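Long-range contact in uncharacterized protein A6V7T0 (Pseudomonas aeruginosa, PDB 3K12), which is of unknown function but belongs to the YjgF-like clan of small alpha-beta proteins, which typically assemble as trimers: residues 60-70 with 90-99. Residues are numbered along the deposited sequence; the frame is centred on the assembly and turned at random.
Sequences VLSVRILLAHR and PTRACSLAEL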
# COMPACT_ATOMS: atom_id res chain seq x y z
N VAL D 60 8.20 -8.24 -9.83
CA VAL D 60 7.33 -7.37 -9.02
C VAL D 60 7.04 -8.07 -7.69
O VAL D 60 6.95 -9.30 -7.60
CB VAL D 60 6.07 -7.02 -9.79
CG1 VAL D 60 5.20 -6.00 -9.06
CG2 VAL D 60 6.46 -6.47 -11.18
N LEU D 61 6.93 -7.26 -6.64
CA LEU D 61 6.77 -7.82 -5.28
C LEU D 61 5.36 -7.61 -4.78
O LEU D 61 4.75 -8.56 -4.27
CB LEU D 61 7.76 -7.14 -4.31
CG LEU D 61 9.21 -7.42 -4.69
CD1 LEU D 61 10.15 -6.46 -3.94
CD2 LEU D 61 9.68 -8.88 -4.48
N SER D 62 4.83 -6.38 -4.92
CA SER D 62 3.45 -6.10 -4.46
C SER D 62 2.78 -5.15 -5.41
O SER D 62 3.42 -4.23 -5.94
CB SER D 62 3.42 -5.52 -3.02
OG SER D 62 4.01 -4.24 -2.97
N VAL D 63 1.48 -5.36 -5.62
CA VAL D 63 0.65 -4.40 -6.38
C VAL D 63 -0.62 -4.14 -5.61
O VAL D 63 -1.35 -5.07 -5.27
CB VAL D 63 0.32 -4.91 -7.83
CG1 VAL D 63 -0.46 -3.83 -8.61
CG2 VAL D 63 1.59 -5.27 -8.54
N ARG D 64 -0.87 -2.87 -5.30
CA ARG D 64 -2.14 -2.45 -4.74
C ARG D 64 -3.02 -2.07 -5.90
O ARG D 64 -2.63 -1.27 -6.75
CB ARG D 64 -1.90 -1.24 -3.81
CG ARG D 64 -3.15 -0.73 -3.12
CD ARG D 64 -3.70 -1.75 -2.09
NE ARG D 64 -4.80 -1.11 -1.39
CZ ARG D 64 -6.09 -1.34 -1.57
NH1 ARG D 64 -6.97 -0.61 -0.91
NH2 ARG D 64 -6.50 -2.33 -2.38
N ILE D 65 -4.19 -2.68 -5.97
CA ILE D 65 -5.12 -2.45 -7.10
C ILE D 65 -6.38 -1.79 -6.59
O ILE D 65 -7.12 -2.38 -5.78
CB ILE D 65 -5.48 -3.77 -7.81
CG1 ILE D 65 -4.22 -4.50 -8.23
CG2 ILE D 65 -6.38 -3.47 -9.02
CD1 ILE D 65 -4.47 -5.92 -8.85
N LEU D 66 -6.64 -0.57 -7.06
CA LEU D 66 -7.82 0.19 -6.68
C LEU D 66 -8.76 0.13 -7.88
O LEU D 66 -8.43 0.64 -8.95
CB LEU D 66 -7.43 1.64 -6.31
CG LEU D 66 -6.24 1.81 -5.37
CD1 LEU D 66 -5.88 3.29 -5.26
CD2 LEU D 66 -6.63 1.25 -4.00
N LEU D 67 -9.91 -0.49 -7.69
CA LEU D 67 -10.83 -0.78 -8.79
C LEU D 67 -12.05 0.11 -8.64
O LEU D 67 -12.64 0.17 -7.57
CB LEU D 67 -11.20 -2.27 -8.77
CG LEU D 67 -12.16 -2.75 -9.85
CD1 LEU D 67 -11.53 -2.73 -11.25
CD2 LEU D 67 -12.51 -4.20 -9.54
N ALA D 68 -12.44 0.82 -9.71
CA ALA D 68 -13.55 1.77 -9.59
C ALA D 68 -14.94 1.13 -9.50
O ALA D 68 -15.81 1.66 -8.80
CB ALA D 68 -13.51 2.79 -10.74
N HIS D 69 -15.13 0.01 -10.20
CA HIS D 69 -16.46 -0.58 -10.40
C HIS D 69 -16.39 -2.09 -10.26
O HIS D 69 -15.60 -2.76 -10.94
CB HIS D 69 -17.01 -0.23 -11.79
CG HIS D 69 -17.02 1.23 -12.10
ND1 HIS D 69 -17.87 2.12 -11.48
CD2 HIS D 69 -16.29 1.94 -12.98
CE1 HIS D 69 -17.65 3.33 -11.96
NE2 HIS D 69 -16.69 3.25 -12.87
N ARG D 70 -17.27 -2.62 -9.42
CA ARG D 70 -17.34 -4.06 -9.15
C ARG D 70 -17.48 -4.92 -10.41
O ARG D 70 -16.86 -5.98 -10.50
CB ARG D 70 -18.53 -4.33 -8.23
CG ARG D 70 -18.75 -5.81 -7.97
CD ARG D 70 -19.82 -6.01 -6.93
NE ARG D 70 -19.36 -5.60 -5.61
CZ ARG D 70 -18.50 -6.31 -4.87
NH1 ARG D 70 -17.99 -7.45 -5.34
NH2 ARG D 70 -18.15 -5.86 -3.67
N PRO D 90 3.09 -11.01 -8.94
CA PRO D 90 3.34 -10.44 -7.62
C PRO D 90 2.17 -10.62 -6.67
O PRO D 90 1.03 -10.89 -7.11
CB PRO D 90 3.49 -8.95 -7.92
CG PRO D 90 2.57 -8.72 -9.15
CD PRO D 90 2.83 -9.98 -9.97
N THR D 91 2.46 -10.42 -5.38
CA THR D 91 1.37 -10.32 -4.41
C THR D 91 0.50 -9.13 -4.75
O THR D 91 0.99 -8.14 -5.30
CB THR D 91 1.89 -10.22 -2.96
OG1 THR D 91 2.48 -8.92 -2.73
CG2 THR D 91 2.89 -11.33 -2.67
N ARG D 92 -0.78 -9.20 -4.42
CA ARG D 92 -1.71 -8.15 -4.77
C ARG D 92 -2.78 -8.00 -3.70
O ARG D 92 -3.04 -8.92 -2.93
CB ARG D 92 -2.30 -8.34 -6.17
CG ARG D 92 -2.75 -9.74 -6.51
CD ARG D 92 -3.58 -9.78 -7.79
NE ARG D 92 -4.99 -9.50 -7.58
CZ ARG D 92 -5.88 -9.45 -8.57
NH1 ARG D 92 -5.48 -9.63 -9.83
NH2 ARG D 92 -7.15 -9.18 -8.31
N ALA D 93 -3.40 -6.84 -3.68
CA ALA D 93 -4.57 -6.61 -2.84
C ALA D 93 -5.48 -5.66 -3.58
O ALA D 93 -5.06 -4.56 -3.94
CB ALA D 93 -4.17 -6.05 -1.48
N CYS D 94 -6.70 -6.10 -3.83
CA CYS D 94 -7.63 -5.35 -4.67
C CYS D 94 -8.84 -5.01 -3.85
O CYS D 94 -9.38 -5.89 -3.19
CB CYS D 94 -8.06 -6.21 -5.85
SG CYS D 94 -9.29 -5.40 -6.98
N SER D 95 -9.25 -3.75 -3.90
CA SER D 95 -10.51 -3.32 -3.28
C SER D 95 -11.17 -2.24 -4.14
O SER D 95 -10.57 -1.74 -5.10
CB SER D 95 -10.24 -2.85 -1.85
OG SER D 95 -9.47 -1.64 -1.85
N LEU D 96 -12.41 -1.89 -3.83
CA LEU D 96 -13.11 -0.90 -4.64
C LEU D 96 -12.79 0.46 -4.06
O LEU D 96 -12.69 0.63 -2.82
CB LEU D 96 -14.62 -1.17 -4.63
CG LEU D 96 -15.04 -2.49 -5.31
CD1 LEU D 96 -16.55 -2.74 -5.19
CD2 LEU D 96 -14.67 -2.56 -6.78
N ALA D 97 -12.55 1.43 -4.93
CA ALA D 97 -12.19 2.77 -4.49
C ALA D 97 -12.75 3.80 -5.45
O ALA D 97 -12.91 3.52 -6.64
CB ALA D 97 -10.68 2.92 -4.36
N GLU D 98 -13.07 4.99 -4.93
CA GLU D 98 -13.35 6.15 -5.77
C GLU D 98 -12.02 6.84 -6.14
O GLU D 98 -11.26 7.26 -5.27
CB GLU D 98 -14.29 7.14 -5.07
CG GLU D 98 -14.74 8.29 -5.98
CD GLU D 98 -15.79 9.21 -5.32
OE1 GLU D 98 -16.22 8.93 -4.17
OE2 GLU D 98 -16.18 10.22 -5.96
N LEU D 99 -11.76 6.92 -7.44
CA LEU D 99 -10.53 7.52 -7.95
C LEU D 99 -10.78 8.98 -8.30
O LEU D 99 -11.94 9.43 -8.41
CB LEU D 99 -9.99 6.73 -9.16
CG LEU D 99 -9.93 5.22 -8.88
CD1 LEU D 99 -9.49 4.47 -10.11
CD2 LEU D 99 -8.98 4.90 -7.71
O HOH W 1 -15.82 4.27 -8.25
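Val-63, Ile-65 and Leu-67 turn their side chains to the helix-covered face of a parallel strand pair, and Arg-92, Cys-94 and Leu-96 stand beside them. Packing is close here. Pro-90 CG rests 3.6 Å from Val-63 CG2, and Cys-94 SG lies 4.0 Å from Ile-65 CG2. Ile-65 CD1 sits over the centre of one face of the Arg-92 guanidinium, whose NH2 is bonded to Asn-77 and which makes a cation-pi contact with Trp-80. Leu-67 and Leu-96 run alongside each other in the same direction, their CD2 atoms 3.9 Å apart. Backbone bonds alternate between the strands, the one from Ile-65 N to Ala-93 O being almost straight (176°). The pair illustrates the beta-alpha-beta crossover: strand 60-67, helix 73-83 and strand 91-96, with the helix packed on this face, as in the YjgF-like fold.

The other face, turned to the neighbouring subunits of the trimer, is more polar. Arg-64 leaves the backbone with CG anti to N (chi1 -178°) and bends at chi2, which brings its guanidinium back across the neighbouring strand. NH1 and NH2 both hold Ser-95 OG, at 2.9 and 3.1 Å, in the guanidinium plane. NH2 also reaches Ala-93 O from above the carbonyl plane, on the face opposite Ile-65 N, giving that oxygen two donors. Beyond the strands the contact loosens: a water bonds Ala-68 O and, weakly, Ala-97 O, while Leu-96 CD1 lies over one face of the Arg-70 guanidinium, 3.8 Å from NH2, the two chains meeting at about a right angle. Arg-70 NH2 and NH1 bond Leu-99 O and Ile-100 O, respectively, of the second subunit.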